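Local coordinates for Atg5 (Kluyveromyces marxianus, PDB 3VQI), which takes part in autophagic vesicle formation and cytoplasm-to-vacuole transport, and is the ubiquitin-fold protein to which Atg12 is conjugated in autophagy, at residues H136-W147 and F169-L177; Y87-L96 and R203-V211. One frame throughout, in Å; residues are numbered along the deposited sequence.

Interaction 1: H136-W147 and F169-L177; sequences HSQIKDYWRHQW and FENFWVSIL
Lys140 and Trp173 mark where helix 136-147 and helix 169-177 draw nearest, CA to CA 7.4 Å, the axes passing 11.6 Å apart with their N-to-C directions at 114°. So wide a spacing is filled by large side chains. Trp143 enters as a knob among Phe169, Phe172, Trp173 and Ile176. With CG anti to its backbone N (chi1 173°), its indole is carried in among the side chains of helix 169-177, and the six-membered ring lies oblique to all three aromatic neighbours. Trp173 CE3 comes within 3.4 Å of Trp143 CE3, while Trp147 CD1, from the same helix as Trp143, lies over a face of the Trp143 indole. Trp173 answers as a knob among His136, Ile139, Lys140 and Trp143. The extended Lys140 chain runs across one face of its indole, Lys140 CG standing 3.9 Å from the centroid of the five-membered ring of Trp173 in a CH-pi contact, and Leu177 CD1 backs the opposite face. Beyond the indole, Lys140 NZ reaches the carboxylate of Glu170, whose chain bends at chi2, in a salt bridge 3.0 Å long to OE2 on its syn lone pair; the bond to OE1 is weak. Toward the other end, the guanidinium of Arg144 lies flat on Phe169, its CZ 3.7 Å from the ring centroid, planes only 9° apart, a stacked cation-pi pair. Phe172 turns its edge to the face of Trp147, with Phe172 CZ 3.8 Å from Trp147 CE2. The indole nitrogens of the buried Trp143 and Trp147 both donate to the backbone oxygen of Ile265, and helix 181-189 packs beside Phe172. Knobs-into-holes packing round an aromatic cluster, bordered by two charged side chains laid over rings, joins two steeply crossed helices of the Atg5 alpha-helical bundle region.

Interaction 2: Y87-L96 and R203-V211; sequences YPCGVLFDLL and RVWTSNYAV
Trp205, the last residue of strand 203-205, meets helix 89-96 and Tyr87, two residues before it, along almost the whole length of its side chain. CB starts the path, 3.5 Å from Leu95 CD1. With CG beside the backbone N (chi1 -72°), the indole then swings across the helix: CD2, CE3 and CZ3 lie under Leu95 CD2, which sits 3.5 Å from the centroid of the six-membered ring in a CH-pi contact. Val211 CG1 covers the opposite face, so the ring is sandwiched between two aliphatic groups. On the pyrrole side, NE1 has the methyl Val91 CG1 at 3.4 Å. At the far end CZ2 and CH2 point into the face of Tyr87, CH2 lying 3.6 Å from Tyr87 CE1, an edge-to-face pair with planes at 77°. This is a seam between two ubiquitin-like domains, the helix belonging to UblA and the strand and turn to UblB; strand 269-272 of UblB adds Val272 against both Leu95 and Trp205. Replacing Trp205 by an alanine removes the indole and is likely to open a gap between Leu95 and Val211 and to leave the Tyr87 face without the edge that packs on it. Past the tryptophan, a type I turn from Thr206 to Tyr209 brings the Tyr209 ring against the helix. Leu95 CD1 lies at the edge of the Tyr209 ring, 3.5 Å from Tyr209 CD1, while Leu96 CD2 lies over one face, 4.2 Å from the ring centroid. Within the turn loop, Thr206 OG1 donates to Asn208 OD1 and accepts from the backbone N of Ala210.

Overall arrangement
From the N terminus, the chain runs through strands 15-22 and 37-43 of the first ubiquitin-like domain to 87-96, which carries helix 89-96 and is the first half of interaction 2. It then passes through strand 114-121 into helix 135-155, and interaction 1 closes a short loop when 169-177 returns against 136-147. Helix 181-189 follows before strand 202-205 of the second ubiquitin-like domain, where 203-211 completes interaction 2. Interaction 1 is thus nested inside the larger loop, one packing two helices of the bundle region on each other, the other joining UblA to UblB. Their centres lie 21 Å apart, yet Gln146 OE1 and Arg203 NH2, 3.0 Å apart in a probable hydrogen bond, link the bundle to UblB.

Interaction 1: H136-W147 and F169-L177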
loop_
_atom_site.group_PDB
_atom_site.type_symbol
_atom_site.label_atom_id
_atom_site.label_comp_id
_atom_site.label_asym_id
_atom_site.label_seq_id
_atom_site.Cartn_x
_atom_site.Cartn_y
_atom_site.Cartn_z
ATOM N N HIS A 136 7.713 -9.495 -8.543
ATOM C CA HIS A 136 6.503 -10.072 -7.986
ATOM C C HIS A 136 6.733 -11.166 -6.960
ATOM O O HIS A 136 6.071 -11.189 -5.919
ATOM C CB HIS A 136 5.603 -10.555 -9.121
ATOM C CG HIS A 136 5.160 -9.449 -10.027
ATOM N ND1 HIS A 136 5.944 -8.974 -11.053
ATOM C CD2 HIS A 136 4.070 -8.647 -9.984
ATOM C CE1 HIS A 136 5.362 -7.921 -11.599
ATOM N NE2 HIS A 136 4.223 -7.699 -10.968
ATOM N N SER A 137 7.682 -12.055 -7.234
ATOM C CA SER A 137 7.999 -13.138 -6.308
ATOM C C SER A 137 8.225 -12.555 -4.922
ATOM O O SER A 137 7.646 -13.003 -3.934
ATOM C CB SER A 137 9.271 -13.851 -6.759
ATOM O OG SER A 137 9.386 -13.824 -8.175
ATOM N N GLN A 138 9.067 -11.536 -4.863
ATOM C CA GLN A 138 9.398 -10.887 -3.602
ATOM C C GLN A 138 8.204 -10.175 -2.983
ATOM O O GLN A 138 7.974 -10.280 -1.773
ATOM C CB GLN A 138 10.526 -9.888 -3.823
ATOM C CG GLN A 138 11.147 -9.354 -2.560
ATOM C CD GLN A 138 12.286 -8.392 -2.858
ATOM O OE1 GLN A 138 12.852 -8.403 -3.954
ATOM N NE2 GLN A 138 12.633 -7.566 -1.888
ATOM N N ILE A 139 7.451 -9.450 -3.810
ATOM C CA ILE A 139 6.295 -8.733 -3.312
ATOM C C ILE A 139 5.306 -9.741 -2.749
ATOM O O ILE A 139 4.646 -9.503 -1.736
ATOM C CB ILE A 139 5.616 -7.906 -4.436
ATOM C CG1 ILE A 139 6.571 -6.825 -4.941
ATOM C CG2 ILE A 139 4.343 -7.266 -3.923
ATOM C CD1 ILE A 139 5.974 -5.931 -5.993
ATOM N N LYS A 140 5.215 -10.880 -3.428
ATOM C CA LYS A 140 4.320 -11.961 -3.032
ATOM C C LYS A 140 4.667 -12.388 -1.603
ATOM O O LYS A 140 3.841 -12.282 -0.695
ATOM C CB LYS A 140 4.502 -13.122 -4.013
ATOM C CG LYS A 140 3.502 -14.275 -3.917
ATOM C CD LYS A 140 3.829 -15.282 -5.018
ATOM C CE LYS A 140 3.001 -16.557 -4.946
ATOM N NZ LYS A 140 3.359 -17.442 -6.106
ATOM N N ASP A 141 5.896 -12.855 -1.409
ATOM C CA ASP A 141 6.353 -13.287 -0.095
ATOM C C ASP A 141 6.021 -12.308 1.004
ATOM O O ASP A 141 5.522 -12.700 2.058
ATOM C CB ASP A 141 7.858 -13.490 -0.086
ATOM C CG ASP A 141 8.246 -14.907 -0.346
ATOM O OD1 ASP A 141 8.018 -15.386 -1.481
ATOM O OD2 ASP A 141 8.771 -15.542 0.597
ATOM N N TYR A 142 6.303 -11.033 0.771
ATOM C CA TYR A 142 6.036 -10.032 1.786
ATOM C C TYR A 142 4.551 -9.870 2.033
ATOM O O TYR A 142 4.105 -9.900 3.176
ATOM C CB TYR A 142 6.668 -8.694 1.395
ATOM C CG TYR A 142 6.479 -7.577 2.403
ATOM C CD1 TYR A 142 5.384 -6.717 2.328
ATOM C CD2 TYR A 142 7.417 -7.363 3.416
ATOM C CE1 TYR A 142 5.228 -5.664 3.233
ATOM C CE2 TYR A 142 7.273 -6.315 4.329
ATOM C CZ TYR A 142 6.181 -5.470 4.232
ATOM O OH TYR A 142 6.045 -4.432 5.130
ATOM N N TRP A 143 3.784 -9.683 0.967
ATOM C CA TRP A 143 2.338 -9.544 1.099
ATOM C C TRP A 143 1.804 -10.761 1.881
ATOM O O TRP A 143 0.973 -10.631 2.781
ATOM C CB TRP A 143 1.703 -9.497 -0.287
ATOM C CG TRP A 143 0.215 -9.525 -0.279
ATOM C CD1 TRP A 143 -0.626 -8.503 0.045
ATOM C CD2 TRP A 143 -0.618 -10.634 -0.633
ATOM N NE1 TRP A 143 -1.934 -8.904 -0.092
ATOM C CE2 TRP A 143 -1.956 -10.209 -0.509
ATOM C CE3 TRP A 143 -0.360 -11.947 -1.046
ATOM C CZ2 TRP A 143 -3.036 -11.048 -0.786
ATOM C CZ3 TRP A 143 -1.438 -12.782 -1.322
ATOM C CH2 TRP A 143 -2.758 -12.327 -1.192
ATOM N N ARG A 144 2.306 -11.941 1.526
ATOM C CA ARG A 144 1.908 -13.186 2.181
ATOM C C ARG A 144 2.062 -13.058 3.694
ATOM O O ARG A 144 1.091 -13.161 4.449
ATOM C CB ARG A 144 2.790 -14.343 1.704
ATOM C CG ARG A 144 2.135 -15.692 1.875
ATOM C CD ARG A 144 3.130 -16.832 2.023
ATOM N NE ARG A 144 2.518 -18.147 1.790
ATOM C CZ ARG A 144 1.351 -18.559 2.296
ATOM N NH1 ARG A 144 0.630 -17.767 3.084
ATOM N NH2 ARG A 144 0.895 -19.774 2.011
ATOM N N HIS A 145 3.302 -12.829 4.119
ATOM C CA HIS A 145 3.631 -12.690 5.533
ATOM C C HIS A 145 2.848 -11.576 6.220
ATOM O O HIS A 145 2.656 -11.597 7.428
ATOM C CB HIS A 145 5.143 -12.490 5.702
ATOM C CG HIS A 145 5.965 -13.616 5.138
ATOM N ND1 HIS A 145 5.583 -14.940 5.239
ATOM C CD2 HIS A 145 7.151 -13.618 4.483
ATOM C CE1 HIS A 145 6.497 -15.706 4.669
ATOM N NE2 HIS A 145 7.459 -14.931 4.202
ATOM N N GLN A 146 2.368 -10.613 5.455
ATOM C CA GLN A 146 1.582 -9.553 6.052
ATOM C C GLN A 146 0.252 -10.166 6.483
ATOM O O GLN A 146 -0.250 -9.884 7.568
ATOM C CB GLN A 146 1.341 -8.430 5.046
ATOM C CG GLN A 146 1.624 -7.054 5.600
ATOM C CD GLN A 146 3.053 -6.924 6.092
ATOM O OE1 GLN A 146 3.306 -6.372 7.159
ATOM N NE2 GLN A 146 3.995 -7.433 5.315
ATOM N N TRP A 147 -0.324 -11.006 5.626
ATOM C CA TRP A 147 -1.597 -11.650 5.947
ATOM C C TRP A 147 -1.393 -12.683 7.036
ATOM O O TRP A 147 -2.220 -12.838 7.933
ATOM C CB TRP A 147 -2.200 -12.320 4.708
ATOM C CG TRP A 147 -3.179 -11.439 4.027
ATOM C CD1 TRP A 147 -2.978 -10.715 2.895
ATOM C CD2 TRP A 147 -4.491 -11.106 4.494
ATOM N NE1 TRP A 147 -4.080 -9.943 2.626
ATOM C CE2 TRP A 147 -5.027 -10.164 3.592
ATOM C CE3 TRP A 147 -5.269 -11.514 5.588
ATOM C CZ2 TRP A 147 -6.312 -9.615 3.747
ATOM C CZ3 TRP A 147 -6.549 -10.971 5.745
ATOM C CH2 TRP A 147 -7.056 -10.029 4.825
ATOM N N PHE A 169 -4.714 -20.189 -1.906
ATOM C CA PHE A 169 -3.937 -19.010 -1.541
ATOM C C PHE A 169 -3.374 -18.355 -2.803
ATOM O O PHE A 169 -3.363 -17.124 -2.930
ATOM C CB PHE A 169 -2.781 -19.386 -0.609
ATOM C CG PHE A 169 -1.706 -18.336 -0.538
ATOM C CD1 PHE A 169 -0.595 -18.381 -1.392
ATOM C CD2 PHE A 169 -1.847 -17.252 0.318
ATOM C CE1 PHE A 169 0.354 -17.349 -1.390
ATOM C CE2 PHE A 169 -0.912 -16.221 0.328
ATOM C CZ PHE A 169 0.193 -16.268 -0.530
ATOM N N GLU A 170 -2.890 -19.192 -3.723
ATOM C CA GLU A 170 -2.324 -18.754 -5.015
ATOM C C GLU A 170 -3.404 -17.995 -5.734
ATOM O O GLU A 170 -3.140 -17.050 -6.437
ATOM C CB GLU A 170 -1.923 -19.975 -5.863
ATOM C CG GLU A 170 -1.018 -19.707 -7.096
ATOM C CD GLU A 170 0.257 -18.959 -6.725
ATOM O OE1 GLU A 170 0.705 -19.109 -5.563
ATOM O OE2 GLU A 170 0.821 -18.220 -7.576
ATOM N N ASN A 171 -4.629 -18.466 -5.572
ATOM C CA ASN A 171 -5.798 -17.847 -6.176
ATOM C C ASN A 171 -6.014 -16.513 -5.445
ATOM O O ASN A 171 -6.513 -15.546 -6.024
ATOM C CB ASN A 171 -7.037 -18.751 -5.995
ATOM C CG ASN A 171 -8.165 -18.357 -6.894
ATOM O OD1 ASN A 171 -9.279 -18.851 -6.769
ATOM N ND2 ASN A 171 -7.876 -17.460 -7.830
ATOM N N PHE A 172 -5.651 -16.479 -4.163
ATOM C CA PHE A 172 -5.790 -15.271 -3.333
ATOM C C PHE A 172 -4.859 -14.207 -3.910
ATOM O O PHE A 172 -5.250 -13.063 -4.120
ATOM C CB PHE A 172 -5.408 -15.601 -1.879
ATOM C CG PHE A 172 -5.768 -14.533 -0.883
ATOM C CD1 PHE A 172 -6.913 -13.763 -1.042
ATOM C CD2 PHE A 172 -4.987 -14.345 0.255
ATOM C CE1 PHE A 172 -7.278 -12.818 -0.090
ATOM C CE2 PHE A 172 -5.346 -13.396 1.218
ATOM C CZ PHE A 172 -6.497 -12.636 1.045
ATOM N N TRP A 173 -3.624 -14.615 -4.182
ATOM C CA TRP A 173 -2.626 -13.728 -4.761
ATOM C C TRP A 173 -3.133 -13.233 -6.111
ATOM O O TRP A 173 -3.297 -12.026 -6.325
ATOM C CB TRP A 173 -1.307 -14.481 -4.944
ATOM C CG TRP A 173 -0.243 -13.727 -5.711
ATOM C CD1 TRP A 173 0.413 -14.154 -6.833
ATOM C CD2 TRP A 173 0.319 -12.448 -5.382
ATOM N NE1 TRP A 173 1.351 -13.224 -7.221
ATOM C CE2 TRP A 173 1.315 -12.167 -6.348
ATOM C CE3 TRP A 173 0.081 -11.513 -4.363
ATOM C CZ2 TRP A 173 2.073 -10.994 -6.328
ATOM C CZ3 TRP A 173 0.836 -10.341 -4.340
ATOM C CH2 TRP A 173 1.823 -10.095 -5.321
ATOM N N VAL A 174 -3.402 -14.177 -7.008
ATOM C CA VAL A 174 -3.882 -13.865 -8.344
ATOM C C VAL A 174 -5.034 -12.858 -8.373
ATOM O O VAL A 174 -5.097 -12.019 -9.272
ATOM C CB VAL A 174 -4.298 -15.156 -9.093
ATOM C CG1 VAL A 174 -5.075 -14.815 -10.350
ATOM C CG2 VAL A 174 -3.058 -15.951 -9.471
ATOM N N SER A 175 -5.931 -12.924 -7.391
ATOM C CA SER A 175 -7.069 -12.007 -7.348
ATOM C C SER A 175 -6.610 -10.550 -7.354
ATOM O O SER A 175 -7.253 -9.679 -7.953
ATOM C CB SER A 175 -7.902 -12.252 -6.096
ATOM O OG SER A 175 -7.255 -11.708 -4.956
ATOM N N ILE A 176 -5.490 -10.295 -6.684
ATOM C CA ILE A 176 -4.945 -8.955 -6.597
ATOM C C ILE A 176 -4.336 -8.493 -7.918
ATOM O O ILE A 176 -4.309 -7.291 -8.208
ATOM C CB ILE A 176 -3.909 -8.878 -5.454
ATOM C CG1 ILE A 176 -4.644 -9.065 -4.125
ATOM C CG2 ILE A 176 -3.155 -7.554 -5.496
ATOM C CD1 ILE A 176 -3.828 -8.775 -2.926
ATOM N N LEU A 177 -3.868 -9.441 -8.725
ATOM C CA LEU A 177 -3.274 -9.107 -10.014
ATOM C C LEU A 177 -4.359 -9.026 -11.086
ATOM O O LEU A 177 -4.302 -8.180 -11.972
ATOM C CB LEU A 177 -2.229 -10.162 -10.405
ATOM C CG LEU A 177 -1.127 -10.444 -9.376
ATOM C CD1 LEU A 177 -0.342 -11.700 -9.759
ATOM C CD2 LEU A 177 -0.213 -9.228 -9.267
#

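Interaction 2: Y87-L96 and R203-V211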
loop_
_atom_site.group_PDB
_atom_site.type_symbol
_atom_site.label_atom_id
_atom_site.label_comp_id
_atom_site.label_asym_id
_atom_site.label_seq_id
_atom_site.Cartn_x
_atom_site.Cartn_y
_atom_site.Cartn_z
ATOM N N TYR A 87 4.209 -0.584 1.237
ATOM C CA TYR A 87 2.865 -0.237 1.661
ATOM C C TYR A 87 2.058 0.003 0.401
ATOM O O TYR A 87 2.597 0.430 -0.617
ATOM C CB TYR A 87 2.867 1.024 2.526
ATOM C CG TYR A 87 3.539 0.826 3.856
ATOM C CD1 TYR A 87 4.839 1.286 4.083
ATOM C CD2 TYR A 87 2.897 0.124 4.877
ATOM C CE1 TYR A 87 5.490 1.049 5.298
ATOM C CE2 TYR A 87 3.536 -0.124 6.095
ATOM C CZ TYR A 87 4.830 0.341 6.293
ATOM O OH TYR A 87 5.456 0.085 7.482
ATOM N N PRO A 88 0.752 -0.292 0.435
ATOM C CA PRO A 88 -0.004 -0.049 -0.797
ATOM C C PRO A 88 0.082 1.393 -1.286
ATOM O O PRO A 88 0.238 2.321 -0.485
ATOM C CB PRO A 88 -1.432 -0.474 -0.430
ATOM C CG PRO A 88 -1.419 -0.583 1.101
ATOM C CD PRO A 88 -0.045 -1.051 1.415
ATOM N N CYS A 89 -0.009 1.561 -2.604
ATOM C CA CYS A 89 0.043 2.869 -3.252
ATOM C C CYS A 89 -0.895 3.883 -2.608
ATOM O O CYS A 89 -0.486 4.967 -2.214
ATOM C CB CYS A 89 -0.329 2.739 -4.732
ATOM S SG CYS A 89 0.730 1.620 -5.670
ATOM N N GLY A 90 -2.165 3.525 -2.519
ATOM C CA GLY A 90 -3.136 4.430 -1.939
ATOM C C GLY A 90 -2.735 4.947 -0.574
ATOM O O GLY A 90 -2.932 6.126 -0.256
ATOM N N VAL A 91 -2.175 4.058 0.236
ATOM C CA VAL A 91 -1.741 4.413 1.572
ATOM C C VAL A 91 -0.619 5.450 1.507
ATOM O O VAL A 91 -0.620 6.421 2.258
ATOM C CB VAL A 91 -1.257 3.160 2.317
ATOM C CG1 VAL A 91 -0.679 3.536 3.682
ATOM C CG2 VAL A 91 -2.408 2.204 2.481
ATOM N N LEU A 92 0.323 5.250 0.592
ATOM C CA LEU A 92 1.448 6.157 0.446
ATOM C C LEU A 92 0.962 7.483 -0.100
ATOM O O LEU A 92 1.386 8.547 0.346
ATOM C CB LEU A 92 2.494 5.533 -0.480
ATOM C CG LEU A 92 3.059 4.236 0.110
ATOM C CD1 LEU A 92 3.829 3.435 -0.943
ATOM C CD2 LEU A 92 3.941 4.590 1.309
ATOM N N PHE A 93 0.058 7.409 -1.071
ATOM C CA PHE A 93 -0.520 8.607 -1.668
ATOM C C PHE A 93 -1.186 9.444 -0.566
ATOM O O PHE A 93 -0.974 10.655 -0.472
ATOM C CB PHE A 93 -1.568 8.221 -2.709
ATOM C CG PHE A 93 -2.245 9.390 -3.347
ATOM C CD1 PHE A 93 -1.635 10.080 -4.389
ATOM C CD2 PHE A 93 -3.486 9.821 -2.892
ATOM C CE1 PHE A 93 -2.249 11.187 -4.974
ATOM C CE2 PHE A 93 -4.113 10.926 -3.468
ATOM C CZ PHE A 93 -3.492 11.613 -4.512
ATOM N N ASP A 94 -1.996 8.790 0.259
ATOM C CA ASP A 94 -2.685 9.474 1.341
ATOM C C ASP A 94 -1.701 10.102 2.315
ATOM O O ASP A 94 -1.944 11.171 2.846
ATOM C CB ASP A 94 -3.580 8.496 2.117
ATOM C CG ASP A 94 -4.805 8.064 1.331
ATOM O OD1 ASP A 94 -5.075 8.657 0.266
ATOM O OD2 ASP A 94 -5.505 7.136 1.789
ATOM N N LEU A 95 -0.584 9.426 2.532
ATOM C CA LEU A 95 0.423 9.873 3.475
ATOM C C LEU A 95 1.377 10.967 3.005
ATOM O O LEU A 95 1.711 11.861 3.781
ATOM C CB LEU A 95 1.249 8.667 3.932
ATOM C CG LEU A 95 2.484 8.933 4.801
ATOM C CD1 LEU A 95 2.039 9.259 6.206
ATOM C CD2 LEU A 95 3.389 7.710 4.824
ATOM N N LEU A 96 1.807 10.908 1.747
ATOM C CA LEU A 96 2.790 11.859 1.246
ATOM C C LEU A 96 2.344 13.000 0.336
ATOM O O LEU A 96 2.960 14.073 0.348
ATOM C CB LEU A 96 3.909 11.096 0.534
ATOM C CG LEU A 96 4.492 9.880 1.258
ATOM C CD1 LEU A 96 5.243 9.032 0.247
ATOM C CD2 LEU A 96 5.385 10.297 2.419
ATOM N N ARG A 203 -3.003 0.265 11.624
ATOM C CA ARG A 203 -1.726 0.954 11.528
ATOM C C ARG A 203 -2.007 2.420 11.330
ATOM O O ARG A 203 -2.797 2.801 10.464
ATOM C CB ARG A 203 -0.901 0.390 10.373
ATOM C CG ARG A 203 -0.255 -0.938 10.719
ATOM C CD ARG A 203 0.405 -1.583 9.524
ATOM N NE ARG A 203 1.072 -2.820 9.910
ATOM C CZ ARG A 203 1.622 -3.667 9.051
ATOM N NH1 ARG A 203 1.580 -3.414 7.748
ATOM N NH2 ARG A 203 2.222 -4.759 9.498
ATOM N N VAL A 204 -1.372 3.242 12.158
ATOM C CA VAL A 204 -1.573 4.680 12.087
ATOM C C VAL A 204 -0.287 5.389 11.690
ATOM O O VAL A 204 0.797 5.013 12.137
ATOM C CB VAL A 204 -2.039 5.235 13.451
ATOM C CG1 VAL A 204 -2.456 6.690 13.306
ATOM C CG2 VAL A 204 -3.183 4.393 13.994
ATOM N N TRP A 205 -0.414 6.405 10.840
ATOM C CA TRP A 205 0.742 7.178 10.396
ATOM C C TRP A 205 0.752 8.493 11.137
ATOM O O TRP A 205 -0.279 9.158 11.245
ATOM C CB TRP A 205 0.693 7.469 8.893
ATOM C CG TRP A 205 0.953 6.281 8.026
ATOM C CD1 TRP A 205 0.021 5.485 7.421
ATOM C CD2 TRP A 205 2.236 5.754 7.649
ATOM N NE1 TRP A 205 0.641 4.502 6.687
ATOM C CE2 TRP A 205 1.997 4.642 6.807
ATOM C CE3 TRP A 205 3.561 6.113 7.940
ATOM C CZ2 TRP A 205 3.041 3.888 6.249
ATOM C CZ3 TRP A 205 4.593 5.364 7.386
ATOM C CH2 TRP A 205 4.326 4.264 6.548
ATOM N N THR A 206 1.921 8.860 11.655
ATOM C CA THR A 206 2.088 10.109 12.383
ATOM C C THR A 206 2.321 11.252 11.406
ATOM O O THR A 206 2.326 11.054 10.188
ATOM C CB THR A 206 3.289 10.042 13.315
ATOM O OG1 THR A 206 4.471 9.756 12.550
ATOM C CG2 THR A 206 3.082 8.963 14.353
ATOM N N SER A 207 2.521 12.449 11.943
ATOM C CA SER A 207 2.758 13.615 11.106
ATOM C C SER A 207 4.169 13.560 10.547
ATOM O O SER A 207 4.449 14.153 9.499
ATOM C CB SER A 207 2.559 14.892 11.915
ATOM N N ASN A 208 5.057 12.839 11.238
ATOM C CA ASN A 208 6.438 12.731 10.788
ATOM C C ASN A 208 6.739 11.479 9.966
ATOM O O ASN A 208 7.893 11.095 9.784
ATOM C CB ASN A 208 7.411 12.862 11.977
ATOM C CG ASN A 208 7.332 11.703 12.948
ATOM O OD1 ASN A 208 6.287 11.447 13.546
ATOM N ND2 ASN A 208 8.450 10.998 13.114
ATOM N N TYR A 209 5.685 10.847 9.465
ATOM C CA TYR A 209 5.823 9.664 8.613
ATOM C C TYR A 209 6.351 8.407 9.293
ATOM O O TYR A 209 7.239 7.737 8.774
ATOM C CB TYR A 209 6.695 10.009 7.402
ATOM C CG TYR A 209 6.212 11.234 6.666
ATOM C CD1 TYR A 209 4.904 11.312 6.211
ATOM C CD2 TYR A 209 7.052 12.323 6.436
ATOM C CE1 TYR A 209 4.434 12.432 5.548
ATOM C CE2 TYR A 209 6.589 13.464 5.765
ATOM C CZ TYR A 209 5.272 13.501 5.324
ATOM O OH TYR A 209 4.773 14.583 4.643
ATOM N N ALA A 210 5.791 8.091 10.455
ATOM C CA ALA A 210 6.168 6.897 11.199
ATOM C C ALA A 210 4.883 6.085 11.397
ATOM O O ALA A 210 3.798 6.668 11.493
ATOM C CB ALA A 210 6.762 7.288 12.556
ATOM N N VAL A 211 4.995 4.755 11.448
ATOM C CA VAL A 211 3.815 3.905 11.653
ATOM C C VAL A 211 3.714 3.239 13.005
ATOM O O VAL A 211 4.653 2.607 13.475
ATOM C CB VAL A 211 3.687 2.739 10.626
ATOM C CG1 VAL A 211 2.873 3.173 9.461
ATOM C CG2 VAL A 211 5.051 2.255 10.186
#